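Local coordinates for protein phytase (Citrobacter braakii, PDB 3ZHC) that belongs to branch 2 of the histidine phosphatase superfamily, pairing a mixed beta sheet flanked by helices with a second, largely helical region, at residues 48-53 against 232-237; 75-80 against 116-121; 294-299 against 415-420; 333-338 against 422-427. The protein carries 2 engineered substitutions. One frame throughout, in Å; residues are numbered along the deposited sequence. Where two conformers were deposited one is given.

The four contacts sample how helices are joined in this chain. Interaction 2 is nested along the sequence inside the loop that interaction 1 closes, yet their centres lie about 28 Å apart. Interaction 1 and interaction 3 are on opposite sides of the chain's centre, about 39 Å from centre to centre. Interactions 3 and 4 are neighbours, about 11 Å between centres, because both use helix 414-424; two salt bridges tie them, Asp-297 OD2 to Lys-422 NZ at 2.7 Å and Asp-294 OD1 to Arg-425 NE at 2.8 Å. Interaction 2 touches the superfamily's Arg-His-Gly signature, whose His-39 and Gly-40 both meet Thr-118, while a formic acid molecule lies near Ile-50 of interaction 1.

Interaction 1 of 4, residues 48-53 against 232-237; sequences TPIMKN and WSLSST. Unlike the reference sequence in segment 48-53: Asn-53 (reference Asp).
Ile-50 and Met-51 meet Leu-234 where the short helix 49-53, opened by a capping box, rests against the long helix 231-247. The contact across the pair is wholly apolar and narrow, with one leucine serving two neighbouring residues of the short helix. Ile-50 brings its CG2 branch to both methyls of the leucine, and the closer approach is to Leu-234 CD2, at 3.6 Å. That branch is carried forward by the isoleucine's first torsion (chi1 -72°), which sets CG2 anti to the backbone N and CG1 beside it. The other leucine methyl, CD1, lies 4.1 Å from Met-51 CG, so the methionine touches with the base of its chain. The Met-51 side chain also touches Leu-238 and Ile-241, later residues of the same long helix, while Val-54 and Leu-215 add apolar contacts to Leu-234.

The polar interactions belong to the start of the short helix. Thr-48 stands at its N-cap, and two weak bonds link it reciprocally with Met-51. Further along, Met-51 O accepts from Trp-59 NE1, and the backbone O of Asn-53, an engineered residue, from Thr-199 OG1, which fasten the helix to the surrounding chain. A formic acid molecule, probably from the crystallisation liquor, lies about 4 Å from the Ile-50 side chain. The two halves of the box are of similar length: Met-51 N reaches Thr-48 OG1 at 3.5 Å, and Thr-48 N approaches Met-51 SD at 3.5 Å, with the sulfur as acceptor.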
loop_
_atom_site.group_PDB
_atom_site.type_symbol
_atom_site.label_atom_id
_atom_site.label_comp_id
_atom_site.label_asym_id
_atom_site.label_seq_id
_atom_site.Cartn_x
_atom_site.Cartn_y
_atom_site.Cartn_z
ATOM N N THR B 48 -15.535 7.791 25.908
ATOM C CA THR B 48 -15.188 9.039 26.569
ATOM C C THR B 48 -15.971 10.267 26.047
ATOM O O THR B 48 -16.629 10.171 24.992
ATOM C CB THR B 48 -13.677 9.275 26.367
ATOM O OG1 THR B 48 -13.411 9.460 24.984
ATOM C CG2 THR B 48 -12.861 8.074 26.873
ATOM N N PRO B 49 -15.911 11.422 26.789
ATOM C CA PRO B 49 -16.526 12.679 26.356
ATOM C C PRO B 49 -16.075 13.168 24.989
ATOM O O PRO B 49 -16.899 13.635 24.217
ATOM C CB PRO B 49 -16.051 13.669 27.432
ATOM C CG PRO B 49 -15.873 12.875 28.592
ATOM C CD PRO B 49 -15.321 11.594 28.133
ATOM N N ILE B 50 -14.768 13.057 24.709
ATOM C CA ILE B 50 -14.200 13.446 23.418
ATOM C C ILE B 50 -14.834 12.650 22.290
ATOM O O ILE B 50 -15.218 13.238 21.268
ATOM C CB ILE B 50 -12.648 13.296 23.394
ATOM C CG1 ILE B 50 -12.015 14.395 24.252
ATOM C CG2 ILE B 50 -12.103 13.373 21.963
ATOM C CD1 ILE B 50 -10.506 14.295 24.363
ATOM N N MET B 51 -14.952 11.323 22.479
ATOM C CA MET B 51 -15.595 10.431 21.460
ATOM C C MET B 51 -17.016 10.890 21.168
ATOM O O MET B 51 -17.444 10.924 20.001
ATOM C CB MET B 51 -15.592 8.965 21.913
ATOM C CG MET B 51 -14.230 8.344 21.975
ATOM S SD MET B 51 -14.193 6.744 22.805
ATOM C CE MET B 51 -15.368 5.819 21.800
ATOM N N LYS B 52 -17.741 11.257 22.226
ATOM C CA LYS B 52 -19.105 11.752 22.090
ATOM C C LYS B 52 -19.165 13.120 21.398
ATOM O O LYS B 52 -20.049 13.347 20.615
ATOM C CB LYS B 52 -19.788 11.835 23.450
ATOM C CG LYS B 52 -20.015 10.505 24.108
ATOM C CD LYS B 52 -20.601 10.705 25.477
ATOM C CE LYS B 52 -20.682 9.436 26.248
ATOM N NZ LYS B 52 -21.144 9.743 27.633
ATOM N N ASN B 53 -18.205 14.006 21.696
ATOM C CA ASN B 53 -18.207 15.390 21.171
ATOM C C ASN B 53 -17.534 15.620 19.793
ATOM O O ASN B 53 -17.551 16.760 19.290
ATOM C CB ASN B 53 -17.619 16.340 22.234
ATOM C CG ASN B 53 -18.475 16.376 23.537
ATOM O OD1 ASN B 53 -19.713 16.417 23.494
ATOM N ND2 ASN B 53 -17.810 16.357 24.671
ATOM N N TRP B 232 -4.317 11.851 16.399
ATOM C CA TRP B 232 -3.709 10.532 16.069
ATOM C C TRP B 232 -4.213 9.354 16.954
ATOM O O TRP B 232 -4.723 8.364 16.413
ATOM C CB TRP B 232 -2.158 10.620 16.047
ATOM C CG TRP B 232 -1.688 11.060 14.731
ATOM C CD1 TRP B 232 -1.237 12.289 14.384
ATOM C CD2 TRP B 232 -1.651 10.267 13.557
ATOM N NE1 TRP B 232 -0.905 12.310 13.046
ATOM C CE2 TRP B 232 -1.152 11.075 12.517
ATOM C CE3 TRP B 232 -1.990 8.941 13.277
ATOM C CZ2 TRP B 232 -0.978 10.597 11.209
ATOM C CZ3 TRP B 232 -1.815 8.466 11.971
ATOM C CH2 TRP B 232 -1.316 9.294 10.962
ATOM N N SER B 233 -4.082 9.458 18.274
ATOM C CA SER B 233 -4.598 8.389 19.188
ATOM C C SER B 233 -6.112 8.199 19.055
ATOM O O SER B 233 -6.584 7.067 18.969
ATOM C CB SER B 233 -4.237 8.672 20.648
ATOM O OG SER B 233 -4.907 7.767 21.533
ATOM N N LEU B 234 -6.858 9.307 19.038
ATOM C CA LEU B 234 -8.318 9.261 18.901
ATOM C C LEU B 234 -8.720 8.516 17.624
ATOM O O LEU B 234 -9.505 7.570 17.674
ATOM C CB LEU B 234 -8.930 10.684 18.907
ATOM C CG LEU B 234 -10.478 10.811 18.792
ATOM C CD1 LEU B 234 -11.161 10.081 19.926
ATOM C CD2 LEU B 234 -10.932 12.301 18.721
ATOM N N SER B 235 -8.164 8.952 16.490
ATOM C CA SER B 235 -8.452 8.335 15.171
ATOM C C SER B 235 -8.137 6.846 15.126
ATOM O O SER B 235 -8.873 6.087 14.514
ATOM C CB SER B 235 -7.691 9.054 14.093
ATOM O OG SER B 235 -8.142 10.409 14.025
ATOM N N SER B 236 -7.033 6.447 15.785
ATOM C CA SER B 236 -6.647 5.046 15.904
ATOM C C SER B 236 -7.734 4.265 16.631
ATOM O O SER B 236 -8.103 3.152 16.216
ATOM C CB SER B 236 -5.307 4.914 16.641
ATOM O OG SER B 236 -4.840 3.575 16.653
ATOM N N THR B 237 -8.250 4.850 17.713
ATOM C CA THR B 237 -9.328 4.235 18.487
ATOM C C THR B 237 -10.633 4.163 17.667
ATOM O O THR B 237 -11.234 3.099 17.556
ATOM C CB THR B 237 -9.562 5.001 19.829
ATOM O OG1 THR B 237 -8.370 4.913 20.641
ATOM C CG2 THR B 237 -10.758 4.449 20.591
#

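Interaction 2 of 4, residues 75-80 against 116-121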
loop_
_atom_site.group_PDB
_atom_site.type_symbol
_atom_site.label_atom_id
_atom_site.label_comp_id
_atom_site.label_asym_id
_atom_site.label_seq_id
_atom_site.Cartn_x
_atom_site.Cartn_y
_atom_site.Cartn_z
ATOM N N GLU B 75 -16.821 -17.105 18.612
ATOM C CA GLU B 75 -17.290 -17.944 17.471
ATOM C C GLU B 75 -16.371 -17.817 16.237
ATOM O O GLU B 75 -16.067 -18.812 15.581
ATOM C CB GLU B 75 -18.743 -17.600 17.104
ATOM C CG GLU B 75 -19.421 -18.599 16.150
ATOM C CD GLU B 75 -20.898 -18.243 15.822
ATOM O OE1 GLU B 75 -21.556 -17.494 16.617
ATOM O OE2 GLU B 75 -21.398 -18.720 14.765
ATOM N N LEU B 76 -15.936 -16.593 15.941
ATOM C CA LEU B 76 -14.995 -16.340 14.826
ATOM C C LEU B 76 -13.604 -16.960 15.081
ATOM O O LEU B 76 -12.980 -17.469 14.150
ATOM C CB LEU B 76 -14.876 -14.836 14.535
ATOM C CG LEU B 76 -16.128 -14.215 13.905
ATOM C CD1 LEU B 76 -16.081 -12.710 13.970
ATOM C CD2 LEU B 76 -16.310 -14.723 12.433
ATOM N N VAL B 77 -13.128 -16.911 16.332
ATOM C CA VAL B 77 -11.843 -17.560 16.683
ATOM C C VAL B 77 -11.984 -19.108 16.571
ATOM O O VAL B 77 -11.043 -19.776 16.145
ATOM C CB VAL B 77 -11.301 -17.135 18.067
ATOM C CG1 VAL B 77 -10.040 -17.934 18.430
ATOM C CG2 VAL B 77 -11.002 -15.624 18.099
ATOM N N SER B 78 -13.157 -19.656 16.946
ATOM C CA SER B 78 -13.406 -21.114 16.832
ATOM C C SER B 78 -13.351 -21.553 15.366
ATOM O O SER B 78 -12.919 -22.648 15.073
ATOM C CB SER B 78 -14.741 -21.524 17.487
ATOM O OG SER B 78 -15.857 -20.989 16.791
ATOM N N GLU B 79 -13.795 -20.673 14.447
ATOM C CA GLU B 79 -13.681 -20.944 13.002
ATOM C C GLU B 79 -12.217 -21.070 12.570
ATOM O O GLU B 79 -11.896 -21.922 11.747
ATOM C CB GLU B 79 -14.377 -19.860 12.149
ATOM C CG GLU B 79 -15.901 -19.917 12.176
ATOM C CD GLU B 79 -16.464 -21.208 11.597
ATOM O OE1 GLU B 79 -15.780 -21.876 10.786
ATOM O OE2 GLU B 79 -17.591 -21.555 11.960
ATOM N N LEU B 80 -11.339 -20.217 13.120
ATOM C CA LEU B 80 -9.893 -20.337 12.871
ATOM C C LEU B 80 -9.356 -21.627 13.508
ATOM O O LEU B 80 -8.576 -22.325 12.891
ATOM C CB LEU B 80 -9.109 -19.109 13.372
ATOM C CG LEU B 80 -9.350 -17.807 12.603
ATOM C CD1 LEU B 80 -8.625 -16.681 13.264
ATOM C CD2 LEU B 80 -8.929 -17.934 11.108
ATOM N N ARG B 116 -8.007 -14.576 27.441
ATOM C CA ARG B 116 -8.395 -15.857 28.084
ATOM C C ARG B 116 -9.529 -16.575 27.346
ATOM O O ARG B 116 -9.423 -17.775 27.078
ATOM C CB ARG B 116 -8.768 -15.637 29.558
ATOM C CG ARG B 116 -7.529 -15.534 30.514
ATOM C CD ARG B 116 -7.855 -14.832 31.845
ATOM N NE ARG B 116 -9.195 -15.178 32.146
ATOM C CZ ARG B 116 -10.205 -14.368 32.438
ATOM N NH1 ARG B 116 -10.098 -13.043 32.569
ATOM N NH2 ARG B 116 -11.357 -14.930 32.639
ATOM N N LYS B 117 -10.595 -15.834 27.018
ATOM C CA LYS B 117 -11.715 -16.386 26.233
ATOM C C LYS B 117 -11.348 -16.633 24.763
ATOM O O LYS B 117 -12.016 -17.428 24.099
ATOM C CB LYS B 117 -12.981 -15.500 26.297
ATOM C CG LYS B 117 -13.561 -15.237 27.692
ATOM C CD LYS B 117 -13.543 -16.438 28.622
ATOM C CE LYS B 117 -14.229 -16.096 29.916
ATOM N NZ LYS B 117 -15.716 -15.976 29.762
ATOM N N THR B 118 -10.311 -15.950 24.244
ATOM C CA THR B 118 -9.803 -16.268 22.882
ATOM C C THR B 118 -9.106 -17.658 22.917
ATOM O O THR B 118 -9.253 -18.442 21.989
ATOM C CB THR B 118 -8.896 -15.176 22.315
ATOM O OG1 THR B 118 -9.680 -14.013 22.051
ATOM C CG2 THR B 118 -8.230 -15.633 21.003
ATOM N N GLY B 119 -8.362 -17.940 23.995
ATOM C CA GLY B 119 -7.764 -19.276 24.212
ATOM C C GLY B 119 -8.856 -20.349 24.267
ATOM O O GLY B 119 -8.749 -21.402 23.618
ATOM N N GLU B 120 -9.912 -20.061 25.043
ATOM C CA GLU B 120 -11.084 -20.952 25.159
ATOM C C GLU B 120 -11.706 -21.179 23.812
ATOM O O GLU B 120 -11.900 -22.338 23.393
ATOM C CB GLU B 120 -12.129 -20.353 26.130
ATOM C CG GLU B 120 -13.501 -21.043 26.152
ATOM C CD GLU B 120 -14.439 -20.379 27.090
ATOM O OE1 GLU B 120 -14.246 -20.504 28.308
ATOM O OE2 GLU B 120 -15.376 -19.711 26.611
ATOM N N ALA B 121 -12.020 -20.070 23.135
ATOM C CA ALA B 121 -12.665 -20.102 21.820
ATOM C C ALA B 121 -11.832 -20.846 20.771
ATOM O O ALA B 121 -12.396 -21.614 19.964
ATOM C CB ALA B 121 -12.987 -18.691 21.347
#
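Thr-118 and Ala-121 of helix 113-126 pack against Val-77 and Ser-78 of helix 71-90, a helix-helix contact within the alpha/beta part of the histidine phosphatase fold. The two segments run in broadly the same direction, crossing at -47° with their axes 8.5 Å apart, and no hydrogen bond joins them.

Thr-118 comes first along the second segment, and it divides its branches between two tasks. Its methyl, CG2, lies against both methyls of Val-77, 3.9 Å from CG1, and the two side chains cross at about a right angle. The valine's CG1, set anti to its own backbone N (chi1 175°), also lies 3.7 Å from Thr-118 O. The hydroxyl OG1 serves the helix and its surroundings instead: it bonds to Arg-114 O one turn back and to Gly-40 N. Gly-40 belongs to the Arg-His-Gly signature of the superfamily, and the preceding His-39 touches the threonine side chain as well.

One turn on, Ala-121 presents only a methyl, consistent with the close backbones, its CA being 5.1 Å from that of Ser-78. The methyl faces Val-77, with Ala-121 CB 4.0 Å from Val-77 CB. The alanine carbonyl faces the serine: Ala-121 O lies 3.3 Å from Ser-78 CA in a bent CA-H...O contact, 124° at the hydrogen.

Interaction 3 of 4, residues 294-299 against 415-420; sequences DMIDTA and KSFSRL
The ring of Phe-417 meets Ile-296 with its edge: the isoleucine CG2 lies near the ring plane, 3.9 Å from Phe-417 CZ and only slightly farther from CE2. The two side chains cross at about a right angle. With CG anti to the backbone N (chi1 178°), the ring extends away from helix 414-424 until its far rim reaches helix 282-301.

The second flat group is the carboxylate of Asp-297. Ser-418 OG donates to Asp-297 OD1 at 2.9 Å; OD1 accepts with its syn lone pair, on the side of OD2. Lys-422 NZ, salt-bridged to OD2, also bonds to Ser-418 OG. Carboxylate, hydroxyl and ammonium thus close a three-membered polar cluster. Both Asp-297 and Ser-418 are buried, and the lysine's charge would be expected to favour an ionised carboxylate there. The aspartate and the serine are also where the two backbones come nearest, Asp-297 CA lying 6.1 Å from Ser-418 CA, a gap that their short side chains can bridge directly.

An apolar pair and a polar cluster therefore sit next to each other along the interface. Ile-296 continues inward onto Val-34 and Val-36 of strand 28-38, and Phe-417 also packs on Leu-300 of helix 282-301 and on Leu-400 in a loop. Helix 282-301 therefore lies between the central sheet and helix 414-424.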
loop_
_atom_site.group_PDB
_atom_site.type_symbol
_atom_site.label_atom_id
_atom_site.label_comp_id
_atom_site.label_asym_id
_atom_site.label_seq_id
_atom_site.Cartn_x
_atom_site.Cartn_y
_atom_site.Cartn_z
ATOM N N ASP B 294 11.581 -14.985 22.851
ATOM C CA ASP B 294 12.280 -16.034 23.660
ATOM C C ASP B 294 11.453 -17.305 23.781
ATOM O O ASP B 294 11.996 -18.408 23.669
ATOM C CB ASP B 294 12.636 -15.522 25.067
ATOM C CG ASP B 294 13.770 -14.483 25.068
ATOM O OD1 ASP B 294 14.467 -14.272 24.024
ATOM O OD2 ASP B 294 13.972 -13.872 26.141
ATOM N N MET B 295 10.138 -17.138 24.017
ATOM C CA MET B 295 9.168 -18.258 24.070
ATOM C C MET B 295 9.097 -18.969 22.729
ATOM O O MET B 295 9.201 -20.188 22.674
ATOM C CB MET B 295 7.768 -17.744 24.466
ATOM C CG MET B 295 6.662 -18.841 24.675
ATOM S SD MET B 295 7.014 -19.996 26.041
ATOM C CE MET B 295 6.829 -18.903 27.446
ATOM N N ILE B 296 8.921 -18.196 21.647
ATOM C CA ILE B 296 8.846 -18.751 20.273
ATOM C C ILE B 296 10.102 -19.551 19.941
ATOM O O ILE B 296 10.016 -20.656 19.380
ATOM C CB ILE B 296 8.664 -17.634 19.212
ATOM C CG1 ILE B 296 7.280 -16.989 19.309
ATOM C CG2 ILE B 296 8.858 -18.181 17.786
ATOM C CD1 ILE B 296 7.233 -15.586 18.724
ATOM N N ASP B 297 11.266 -18.981 20.301
ATOM C CA ASP B 297 12.563 -19.580 20.023
ATOM C C ASP B 297 12.731 -20.910 20.797
ATOM O O ASP B 297 13.025 -21.951 20.191
ATOM C CB ASP B 297 13.686 -18.580 20.356
ATOM C CG ASP B 297 15.034 -19.011 19.852
ATOM O OD1 ASP B 297 15.122 -19.802 18.881
ATOM O OD2 ASP B 297 16.026 -18.547 20.432
ATOM N N THR B 298 12.530 -20.855 22.121
ATOM C CA THR B 298 12.561 -22.046 22.989
ATOM C C THR B 298 11.624 -23.158 22.478
ATOM O O THR B 298 12.028 -24.320 22.386
ATOM C CB THR B 298 12.155 -21.712 24.445
ATOM O OG1 THR B 298 13.042 -20.724 24.986
ATOM C CG2 THR B 298 12.187 -22.962 25.326
ATOM N N ALA B 299 10.385 -22.779 22.144
ATOM C CA ALA B 299 9.366 -23.744 21.688
ATOM C C ALA B 299 9.737 -24.444 20.377
ATOM O O ALA B 299 9.418 -25.607 20.195
ATOM C CB ALA B 299 7.996 -23.064 21.564
ATOM N N LYS B 415 18.643 -22.508 12.734
ATOM C CA LYS B 415 19.698 -21.737 13.427
ATOM C C LYS B 415 19.721 -20.265 12.970
ATOM O O LYS B 415 19.987 -19.389 13.763
ATOM C CB LYS B 415 21.080 -22.401 13.267
ATOM C CG LYS B 415 21.192 -23.755 13.998
ATOM C CD LYS B 415 22.645 -24.258 14.095
ATOM C CE LYS B 415 23.271 -24.457 12.719
ATOM N NZ LYS B 415 24.687 -24.930 12.803
ATOM N N SER B 416 19.437 -20.020 11.674
ATOM C CA SER B 416 19.338 -18.635 11.136
ATOM C C SER B 416 18.170 -17.888 11.784
ATOM O O SER B 416 18.282 -16.700 12.087
ATOM C CB SER B 416 19.159 -18.602 9.604
ATOM O OG SER B 416 20.363 -18.838 8.927
ATOM N N PHE B 417 17.046 -18.599 11.977
ATOM C CA PHE B 417 15.879 -18.040 12.658
ATOM C C PHE B 417 16.234 -17.696 14.102
ATOM O O PHE B 417 15.992 -16.572 14.547
ATOM C CB PHE B 417 14.671 -19.007 12.614
ATOM C CG PHE B 417 13.457 -18.490 13.342
ATOM C CD1 PHE B 417 12.668 -17.482 12.774
ATOM C CD2 PHE B 417 13.101 -18.998 14.598
ATOM C CE1 PHE B 417 11.528 -16.979 13.447
ATOM C CE2 PHE B 417 11.966 -18.505 15.279
ATOM C CZ PHE B 417 11.179 -17.490 14.695
ATOM N N SER B 418 16.815 -18.666 14.814
ATOM C CA SER B 418 17.218 -18.478 16.219
ATOM C C SER B 418 18.259 -17.358 16.392
ATOM O O SER B 418 18.172 -16.579 17.323
ATOM C CB SER B 418 17.757 -19.783 16.803
ATOM O OG SER B 418 17.969 -19.664 18.191
ATOM N N ARG B 419 19.234 -17.292 15.482
ATOM C CA ARG B 419 20.292 -16.256 15.547
ATOM C C ARG B 419 19.764 -14.838 15.263
ATOM O O ARG B 419 20.289 -13.874 15.798
ATOM C CB ARG B 419 21.501 -16.625 14.641
ATOM C CG ARG B 419 22.436 -17.676 15.325
ATOM C CD ARG B 419 23.658 -18.129 14.448
ATOM N NE ARG B 419 24.262 -17.007 13.689
ATOM C CZ ARG B 419 24.059 -16.732 12.379
ATOM N NH1 ARG B 419 23.260 -17.497 11.596
ATOM N NH2 ARG B 419 24.677 -15.675 11.838
ATOM N N LEU B 420 18.730 -14.733 14.429
ATOM C CA LEU B 420 18.044 -13.445 14.184
ATOM C C LEU B 420 17.351 -12.964 15.457
ATOM O O LEU B 420 17.347 -11.766 15.745
ATOM C CB LEU B 420 17.037 -13.587 13.056
ATOM C CG LEU B 420 16.318 -12.352 12.545
ATOM C CD1 LEU B 420 17.294 -11.263 12.104
ATOM C CD2 LEU B 420 15.431 -12.763 11.401
#

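Interaction 4 of 4, residues 333-338 against 422-427; sequences GALDLN and KEIRVP. Unlike the reference sequence in segment 333-338: Asn-338 (reference Lys).
Ile-424, whose side chain packs on Ala-334 and Leu-335, has its own carbonyl oxygen bonded to Arg-286 NE of helix 282-301. The last turn of helix 414-424 is thereby fastened to a third helix at the point where its side chain reaches across to helix 325-335. Val-426 N bonds to Thr-290 OG1 of helix 282-301.

Across the contact itself no hydrogen bond forms, and a single isoleucine carries one side. Two of its carbons lie close to the Ala-334 carbonyl oxygen: CG2 at 3.5 Å from Ala-334 O, and CD1 at a like distance. The first torsion of Ile-424 (chi1 68°) places CG1 between the backbone N and the carbonyl carbon, a crowded position, and the nearly extended second torsion then carries CD1 onward to Leu-335. There the packing is tight, with Ile-424 CD1 only 3.4 Å from Leu-335 CD2, closer than usual for two methyls. The contact with Ala-334 CB is looser, at 4.5 Å from CD1 of Ile-424. Ala-334 also touches Ala-289, and Leu-335 leans on Leu-400.

Both partners are at helix C-termini. Asp-336 leaves helix 325-335 with positive phi (61°), and Arg-425 is the first non-helical residue after helix 414-424. The result is the last turns of two helices packed through the side of Ile-424, beside helix 282-301, in the alpha/beta part of the histidine phosphatase fold.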
loop_
_atom_site.group_PDB
_atom_site.type_symbol
_atom_site.label_atom_id
_atom_site.label_comp_id
_atom_site.label_asym_id
_atom_site.label_seq_id
_atom_site.Cartn_x
_atom_site.Cartn_y
_atom_site.Cartn_z
ATOM N N GLY B 333 7.513 -5.440 13.989
ATOM C CA GLY B 333 8.600 -4.451 13.972
ATOM C C GLY B 333 9.977 -5.004 14.340
ATOM O O GLY B 333 10.958 -4.626 13.744
ATOM N N ALA B 334 10.019 -5.898 15.339
ATOM C CA ALA B 334 11.271 -6.527 15.805
ATOM C C ALA B 334 11.873 -7.448 14.736
ATOM O O ALA B 334 13.067 -7.394 14.479
ATOM C CB ALA B 334 11.038 -7.293 17.093
ATOM N N LEU B 335 11.026 -8.282 14.128
ATOM C CA LEU B 335 11.438 -9.219 13.054
ATOM C C LEU B 335 11.495 -8.571 11.651
ATOM O O LEU B 335 11.904 -9.210 10.699
ATOM C CB LEU B 335 10.500 -10.443 13.026
ATOM C CG LEU B 335 10.531 -11.383 14.226
ATOM C CD1 LEU B 335 9.420 -12.383 14.116
ATOM C CD2 LEU B 335 11.867 -12.107 14.327
ATOM N N ASP B 336 11.087 -7.309 11.554
ATOM C CA ASP B 336 11.039 -6.550 10.306
ATOM C C ASP B 336 10.084 -7.215 9.254
ATOM O O ASP B 336 10.403 -7.310 8.044
ATOM C CB ASP B 336 12.475 -6.295 9.744
ATOM C CG ASP B 336 12.555 -5.022 8.840
ATOM O OD1 ASP B 336 11.535 -4.313 8.665
ATOM O OD2 ASP B 336 13.647 -4.732 8.306
ATOM N N LEU B 337 8.922 -7.656 9.745
ATOM C CA LEU B 337 7.875 -8.253 8.930
ATOM C C LEU B 337 6.939 -7.168 8.496
ATOM O O LEU B 337 6.372 -6.455 9.348
ATOM C CB LEU B 337 7.090 -9.317 9.724
ATOM C CG LEU B 337 7.608 -10.763 9.801
ATOM C CD1 LEU B 337 9.092 -10.904 9.497
ATOM C CD2 LEU B 337 7.262 -11.361 11.165
ATOM N N ASN B 338 6.769 -7.031 7.174
ATOM C CA ASN B 338 5.868 -6.060 6.583
ATOM C C ASN B 338 4.810 -6.805 5.801
ATOM O O ASN B 338 5.121 -7.789 5.114
ATOM C CB ASN B 338 6.628 -5.104 5.680
ATOM C CG ASN B 338 7.710 -4.343 6.422
ATOM O OD1 ASN B 338 7.418 -3.445 7.244
ATOM N ND2 ASN B 338 8.988 -4.687 6.140
ATOM N N LYS B 422 18.391 -13.743 18.511
ATOM C CA LYS B 422 19.492 -13.281 19.392
ATOM C C LYS B 422 19.915 -11.840 19.099
ATOM O O LYS B 422 20.187 -11.071 20.025
ATOM C CB LYS B 422 20.739 -14.160 19.260
ATOM C CG LYS B 422 20.603 -15.637 19.635
ATOM C CD LYS B 422 19.974 -15.858 21.000
ATOM C CE LYS B 422 18.565 -16.353 20.904
ATOM N NZ LYS B 422 18.574 -17.795 20.518
ATOM N N GLU B 423 19.971 -11.490 17.820
ATOM C CA GLU B 423 20.396 -10.160 17.402
ATOM C C GLU B 423 19.417 -9.068 17.822
ATOM O O GLU B 423 19.831 -8.034 18.342
ATOM C CB GLU B 423 20.611 -10.123 15.878
ATOM C CG GLU B 423 21.150 -8.767 15.362
ATOM C CD GLU B 423 21.685 -8.839 13.960
ATOM O OE1 GLU B 423 22.504 -9.757 13.674
ATOM O OE2 GLU B 423 21.299 -7.977 13.137
ATOM N N ILE B 424 18.133 -9.309 17.599
ATOM C CA ILE B 424 17.086 -8.318 17.892
ATOM C C ILE B 424 16.664 -8.226 19.387
ATOM O O ILE B 424 16.266 -7.154 19.832
ATOM C CB ILE B 424 15.819 -8.520 16.948
ATOM C CG1 ILE B 424 15.064 -9.819 17.259
ATOM C CG2 ILE B 424 16.251 -8.453 15.478
ATOM C CD1 ILE B 424 14.172 -10.346 16.071
ATOM N N ARG B 425 16.761 -9.320 20.142
ATOM C CA ARG B 425 16.278 -9.332 21.546
ATOM C C ARG B 425 17.033 -8.367 22.472
ATOM O O ARG B 425 18.207 -8.119 22.282
ATOM C CB ARG B 425 16.309 -10.749 22.142
ATOM C CG ARG B 425 17.696 -11.306 22.399
ATOM C CD ARG B 425 17.641 -12.737 22.823
ATOM N NE ARG B 425 16.946 -12.933 24.096
ATOM C CZ ARG B 425 17.474 -12.733 25.308
ATOM N NH1 ARG B 425 18.739 -12.305 25.467
ATOM N NH2 ARG B 425 16.733 -12.958 26.380
ATOM N N VAL B 426 16.319 -7.841 23.467
ATOM C CA VAL B 426 16.870 -6.949 24.471
ATOM C C VAL B 426 16.999 -7.803 25.745
ATOM O O VAL B 426 15.992 -8.111 26.363
ATOM C CB VAL B 426 15.968 -5.721 24.687
ATOM C CG1 VAL B 426 16.527 -4.798 25.783
ATOM C CG2 VAL B 426 15.799 -4.965 23.383
ATOM N N PRO B 427 18.252 -8.196 26.137
ATOM C CA PRO B 427 18.437 -9.118 27.308
ATOM C C PRO B 427 17.841 -8.609 28.643
ATOM O O PRO B 427 17.384 -9.418 29.472
ATOM C CB PRO B 427 19.971 -9.298 27.384
ATOM C CG PRO B 427 20.532 -8.188 26.629
ATOM C CD PRO B 427 19.550 -7.799 25.565
#